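Local coordinates for putative fusidic acid resistance protein (Staphylococcus aureus, PDB 2YB5), which confers resistance to fusidic acid, probably by binding elongation factor G and clearing it from ribosomes stalled by the drug, at residues Met4-Val15 / Ile45-Ile54. Sequence-based numbering, arbitrary orientation.
Sequences MNKIEVYKFVKV and INDIFKEKDI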
loop_
_atom_site.group_PDB
_atom_site.type_symbol
_atom_site.label_atom_id
_atom_site.label_comp_id
_atom_site.label_asym_id
_atom_site.label_seq_id
_atom_site.Cartn_x
_atom_site.Cartn_y
_atom_site.Cartn_z
ATOM N N MET A 4 -5.092 7.346 15.678
ATOM C CA MET A 4 -4.694 7.780 17.051
ATOM C C MET A 4 -4.090 6.603 17.823
ATOM O O MET A 4 -2.943 6.679 18.287
ATOM C CB MET A 4 -5.884 8.403 17.811
ATOM C CG MET A 4 -7.280 7.909 17.413
ATOM S SD MET A 4 -7.718 6.256 18.014
ATOM C CE MET A 4 -9.510 6.428 18.130
ATOM N N ASN A 5 -4.863 5.527 17.957
ATOM C CA ASN A 5 -4.362 4.255 18.478
ATOM C C ASN A 5 -4.450 3.197 17.365
ATOM O O ASN A 5 -4.718 2.026 17.624
ATOM C CB ASN A 5 -5.167 3.842 19.718
ATOM C CG ASN A 5 -4.379 2.962 20.688
ATOM O OD1 ASN A 5 -3.170 3.136 20.890
ATOM N ND2 ASN A 5 -5.079 2.022 21.320
ATOM N N LYS A 6 -4.225 3.625 16.125
ATOM C CA LYS A 6 -4.198 2.715 14.975
ATOM C C LYS A 6 -3.205 3.179 13.911
ATOM O O LYS A 6 -2.733 4.312 13.944
ATOM C CB LYS A 6 -5.596 2.528 14.370
ATOM C CG LYS A 6 -6.565 3.652 14.597
ATOM C CD LYS A 6 -7.874 3.375 13.870
ATOM C CE LYS A 6 -8.697 2.264 14.534
ATOM N NZ LYS A 6 -10.046 2.163 13.895
ATOM N N ILE A 7 -2.894 2.293 12.973
ATOM C CA ILE A 7 -1.819 2.531 12.005
ATOM C C ILE A 7 -2.340 2.584 10.581
ATOM O O ILE A 7 -3.421 2.085 10.282
ATOM C CB ILE A 7 -0.709 1.439 12.093
ATOM C CG1 ILE A 7 -1.285 0.038 11.847
ATOM C CG2 ILE A 7 -0.018 1.498 13.448
ATOM C CD1 ILE A 7 -0.253 -0.974 11.422
ATOM N N GLU A 8 -1.544 3.170 9.694
ATOM C CA GLU A 8 -1.909 3.250 8.284
ATOM C C GLU A 8 -1.787 1.883 7.613
ATOM O O GLU A 8 -1.032 1.017 8.064
ATOM C CB GLU A 8 -1.039 4.285 7.573
ATOM C CG GLU A 8 -1.139 5.700 8.162
ATOM C CD GLU A 8 -2.558 6.252 8.165
ATOM O OE1 GLU A 8 -3.327 5.964 7.217
ATOM O OE2 GLU A 8 -2.907 6.986 9.117
ATOM N N VAL A 9 -2.571 1.684 6.562
ATOM C CA VAL A 9 -2.535 0.453 5.771
ATOM C C VAL A 9 -1.115 0.145 5.266
ATOM O O VAL A 9 -0.665 -1.007 5.317
ATOM C CB VAL A 9 -3.524 0.541 4.563
ATOM C CG1 VAL A 9 -3.251 -0.545 3.542
ATOM C CG2 VAL A 9 -4.975 0.466 5.050
ATOM N N TYR A 10 -0.412 1.165 4.774
ATOM C CA TYR A 10 0.968 0.955 4.302
ATOM C C TYR A 10 1.943 0.511 5.420
ATOM O O TYR A 10 2.855 -0.262 5.164
ATOM C CB TYR A 10 1.496 2.171 3.542
ATOM C CG TYR A 10 1.655 3.439 4.340
ATOM C CD1 TYR A 10 2.834 3.712 5.035
ATOM C CD2 TYR A 10 0.647 4.396 4.361
ATOM C CE1 TYR A 10 2.990 4.891 5.753
ATOM C CE2 TYR A 10 0.791 5.571 5.074
ATOM C CZ TYR A 10 1.961 5.815 5.763
ATOM O OH TYR A 10 2.091 6.990 6.460
ATOM N N LYS A 11 1.723 0.964 6.654
ATOM C CA LYS A 11 2.521 0.497 7.798
ATOM C C LYS A 11 2.251 -0.965 8.108
ATOM O O LYS A 11 3.168 -1.691 8.507
ATOM C CB LYS A 11 2.282 1.341 9.057
ATOM C CG LYS A 11 2.853 2.757 8.978
ATOM C CD LYS A 11 4.367 2.764 9.176
ATOM C CE LYS A 11 4.977 4.163 9.063
ATOM N NZ LYS A 11 6.440 4.152 9.439
ATOM N N PHE A 12 1.009 -1.401 7.919
ATOM C CA PHE A 12 0.676 -2.805 8.097
ATOM C C PHE A 12 1.365 -3.685 7.051
ATOM O O PHE A 12 1.778 -4.803 7.347
ATOM C CB PHE A 12 -0.840 -3.031 8.067
ATOM C CG PHE A 12 -1.228 -4.478 8.222
ATOM C CD1 PHE A 12 -1.377 -5.035 9.481
ATOM C CD2 PHE A 12 -1.414 -5.288 7.107
ATOM C CE1 PHE A 12 -1.731 -6.375 9.634
ATOM C CE2 PHE A 12 -1.747 -6.634 7.253
ATOM C CZ PHE A 12 -1.911 -7.175 8.517
ATOM N N VAL A 13 1.487 -3.175 5.833
ATOM C CA VAL A 13 2.174 -3.900 4.776
ATOM C C VAL A 13 3.640 -4.055 5.148
ATOM O O VAL A 13 4.214 -5.141 4.987
ATOM C CB VAL A 13 2.007 -3.210 3.413
ATOM C CG1 VAL A 13 2.827 -3.916 2.344
ATOM C CG2 VAL A 13 0.529 -3.197 3.029
ATOM N N LYS A 14 4.223 -2.993 5.703
ATOM C CA LYS A 14 5.612 -3.050 6.181
ATOM C C LYS A 14 5.755 -4.066 7.333
ATOM O O LYS A 14 6.646 -4.911 7.280
ATOM C CB LYS A 14 6.108 -1.660 6.597
ATOM C CG LYS A 14 7.562 -1.595 7.020
ATOM C CD LYS A 14 8.503 -1.741 5.848
ATOM C CE LYS A 14 9.938 -1.747 6.326
ATOM N NZ LYS A 14 10.932 -1.826 5.214
ATOM N N VAL A 15 4.885 -3.992 8.348
ATOM C CA VAL A 15 4.912 -4.959 9.458
ATOM C C VAL A 15 4.926 -6.402 8.921
ATOM O O VAL A 15 5.711 -7.238 9.371
ATOM C CB VAL A 15 3.727 -4.790 10.458
ATOM C CG1 VAL A 15 3.659 -5.967 11.415
ATOM C CG2 VAL A 15 3.842 -3.490 11.264
ATOM N N ILE A 45 9.222 -3.630 13.911
ATOM C CA ILE A 45 7.794 -3.902 14.053
ATOM C C ILE A 45 7.209 -3.116 15.223
ATOM O O ILE A 45 6.156 -2.478 15.088
ATOM C CB ILE A 45 7.520 -5.403 14.256
ATOM C CG1 ILE A 45 7.901 -6.173 12.989
ATOM C CG2 ILE A 45 6.043 -5.649 14.629
ATOM C CD1 ILE A 45 7.868 -7.664 13.126
ATOM N N ASN A 46 7.900 -3.171 16.357
ATOM C CA ASN A 46 7.478 -2.501 17.591
ATOM C C ASN A 46 7.403 -0.991 17.450
ATOM O O ASN A 46 6.451 -0.366 17.926
ATOM C CB ASN A 46 8.441 -2.849 18.738
ATOM C CG ASN A 46 7.952 -2.354 20.096
ATOM O OD1 ASN A 46 6.828 -2.636 20.508
ATOM N ND2 ASN A 46 8.810 -1.629 20.803
ATOM N N ASP A 47 8.406 -0.405 16.805
ATOM C CA ASP A 47 8.437 1.040 16.600
ATOM C C ASP A 47 7.223 1.528 15.795
ATOM O O ASP A 47 6.663 2.579 16.102
ATOM C CB ASP A 47 9.761 1.472 15.944
ATOM C CG ASP A 47 10.944 1.403 16.907
ATOM O OD1 ASP A 47 10.727 1.346 18.143
ATOM O OD2 ASP A 47 12.100 1.401 16.429
ATOM N N ILE A 48 6.803 0.752 14.795
ATOM C CA ILE A 48 5.607 1.076 14.006
ATOM C C ILE A 48 4.380 1.261 14.912
ATOM O O ILE A 48 3.507 2.081 14.620
ATOM C CB ILE A 48 5.317 -0.003 12.938
ATOM C CG1 ILE A 48 6.345 0.081 11.802
ATOM C CG2 ILE A 48 3.912 0.140 12.376
ATOM C CD1 ILE A 48 6.261 -1.063 10.830
ATOM N N PHE A 49 4.331 0.513 16.013
ATOM C CA PHE A 49 3.244 0.639 16.987
ATOM C C PHE A 49 3.556 1.621 18.122
ATOM O O PHE A 49 2.639 2.252 18.642
ATOM C CB PHE A 49 2.858 -0.738 17.531
ATOM C CG PHE A 49 2.171 -1.606 16.513
ATOM C CD1 PHE A 49 0.807 -1.451 16.249
ATOM C CD2 PHE A 49 2.884 -2.549 15.788
ATOM C CE1 PHE A 49 0.165 -2.247 15.308
ATOM C CE2 PHE A 49 2.255 -3.348 14.845
ATOM C CZ PHE A 49 0.892 -3.195 14.603
ATOM N N LYS A 50 4.829 1.774 18.492
ATOM C CA LYS A 50 5.201 2.744 19.542
ATOM C C LYS A 50 4.832 4.167 19.130
ATOM O O LYS A 50 4.277 4.924 19.925
ATOM C CB LYS A 50 6.697 2.692 19.885
ATOM C CG LYS A 50 7.103 1.549 20.812
ATOM C CD LYS A 50 8.104 1.999 21.887
ATOM C CE LYS A 50 9.392 2.566 21.295
ATOM N NZ LYS A 50 10.485 2.679 22.312
ATOM N N GLU A 51 5.145 4.517 17.884
ATOM C CA GLU A 51 4.755 5.812 17.303
ATOM C C GLU A 51 3.288 6.184 17.607
ATOM O O GLU A 51 2.982 7.355 17.838
ATOM C CB GLU A 51 5.000 5.788 15.785
ATOM C CG GLU A 51 4.830 7.129 15.059
ATOM C CD GLU A 51 4.794 6.976 13.535
ATOM O OE1 GLU A 51 5.380 5.996 13.014
ATOM O OE2 GLU A 51 4.175 7.830 12.862
ATOM N N LYS A 52 2.401 5.186 17.618
ATOM C CA LYS A 52 0.964 5.402 17.809
ATOM C C LYS A 52 0.438 4.908 19.170
ATOM O O LYS A 52 -0.769 4.743 19.346
ATOM C CB LYS A 52 0.191 4.722 16.673
ATOM C CG LYS A 52 0.436 5.322 15.294
ATOM C CD LYS A 52 -0.319 6.636 15.106
ATOM C CE LYS A 52 -0.200 7.159 13.676
ATOM N NZ LYS A 52 1.171 7.644 13.368
ATOM N N ASP A 53 1.342 4.676 20.123
ATOM C CA ASP A 53 0.980 4.286 21.498
ATOM C C ASP A 53 0.126 3.013 21.609
ATOM O O ASP A 53 -0.718 2.907 22.500
ATOM C CB ASP A 53 0.266 5.446 22.210
ATOM C CG ASP A 53 1.095 6.716 22.232
ATOM O OD1 ASP A 53 2.193 6.697 22.828
ATOM O OD2 ASP A 53 0.645 7.732 21.654
ATOM N N ILE A 54 0.341 2.051 20.714
ATOM C CA ILE A 54 -0.382 0.778 20.767
ATOM C C ILE A 54 0.505 -0.255 21.439
ATOM O O ILE A 54 1.698 -0.343 21.143
ATOM C CB ILE A 54 -0.775 0.261 19.363
ATOM C CG1 ILE A 54 -1.586 1.308 18.596
ATOM C CG2 ILE A 54 -1.566 -1.039 19.478
ATOM C CD1 ILE A 54 -1.906 0.903 17.165
#
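With CG1 anti to its backbone N (chi1 169°), Val15 sets CG2 beside that N, and CG2 meets Ile48, whose CG2 lies anti to its own N and whose CD1 ends a nearly straight arm (chi2 171°). This is the apolar seam of an antiparallel helix pair in the helical N-terminal, EF-G-binding-type domain; the axes of 9-15 and 45-50 approach to 10.1 Å, their directions 159° apart. Val15 CG2 presses 3.5 Å from Ile48 CD1, tighter than usual carbon packing, and also touches Phe49 CE2, while its CG1 meets Ile45 CG2 at 4.0 Å. Lys11 lays its CB against Ile48 CG2 at 3.9 Å. Leu77 and Leu80 of helix 70-80 continue the core beyond Val15 and Phe49. Before the first helix, Ile7 sends CD1 obliquely to Phe49 CZ (4.0 Å), and Ile54 CD1 reaches the edge of the same ring, in plane. A Schellman motif with Asp53 at C-prime ends the second helix, Ile54 N bonding Phe49 O and Asp53 N bonding Lys50 O; Lys52 N also reaches Phe49 O, from the face opposite Ile54 N. Lys52 runs its aliphatic chain past the Lys6 carbonyl, CD 3.5 Å from Lys6 O, and its NZ forms a salt bridge with Glu51 OE2 at 3.1 Å.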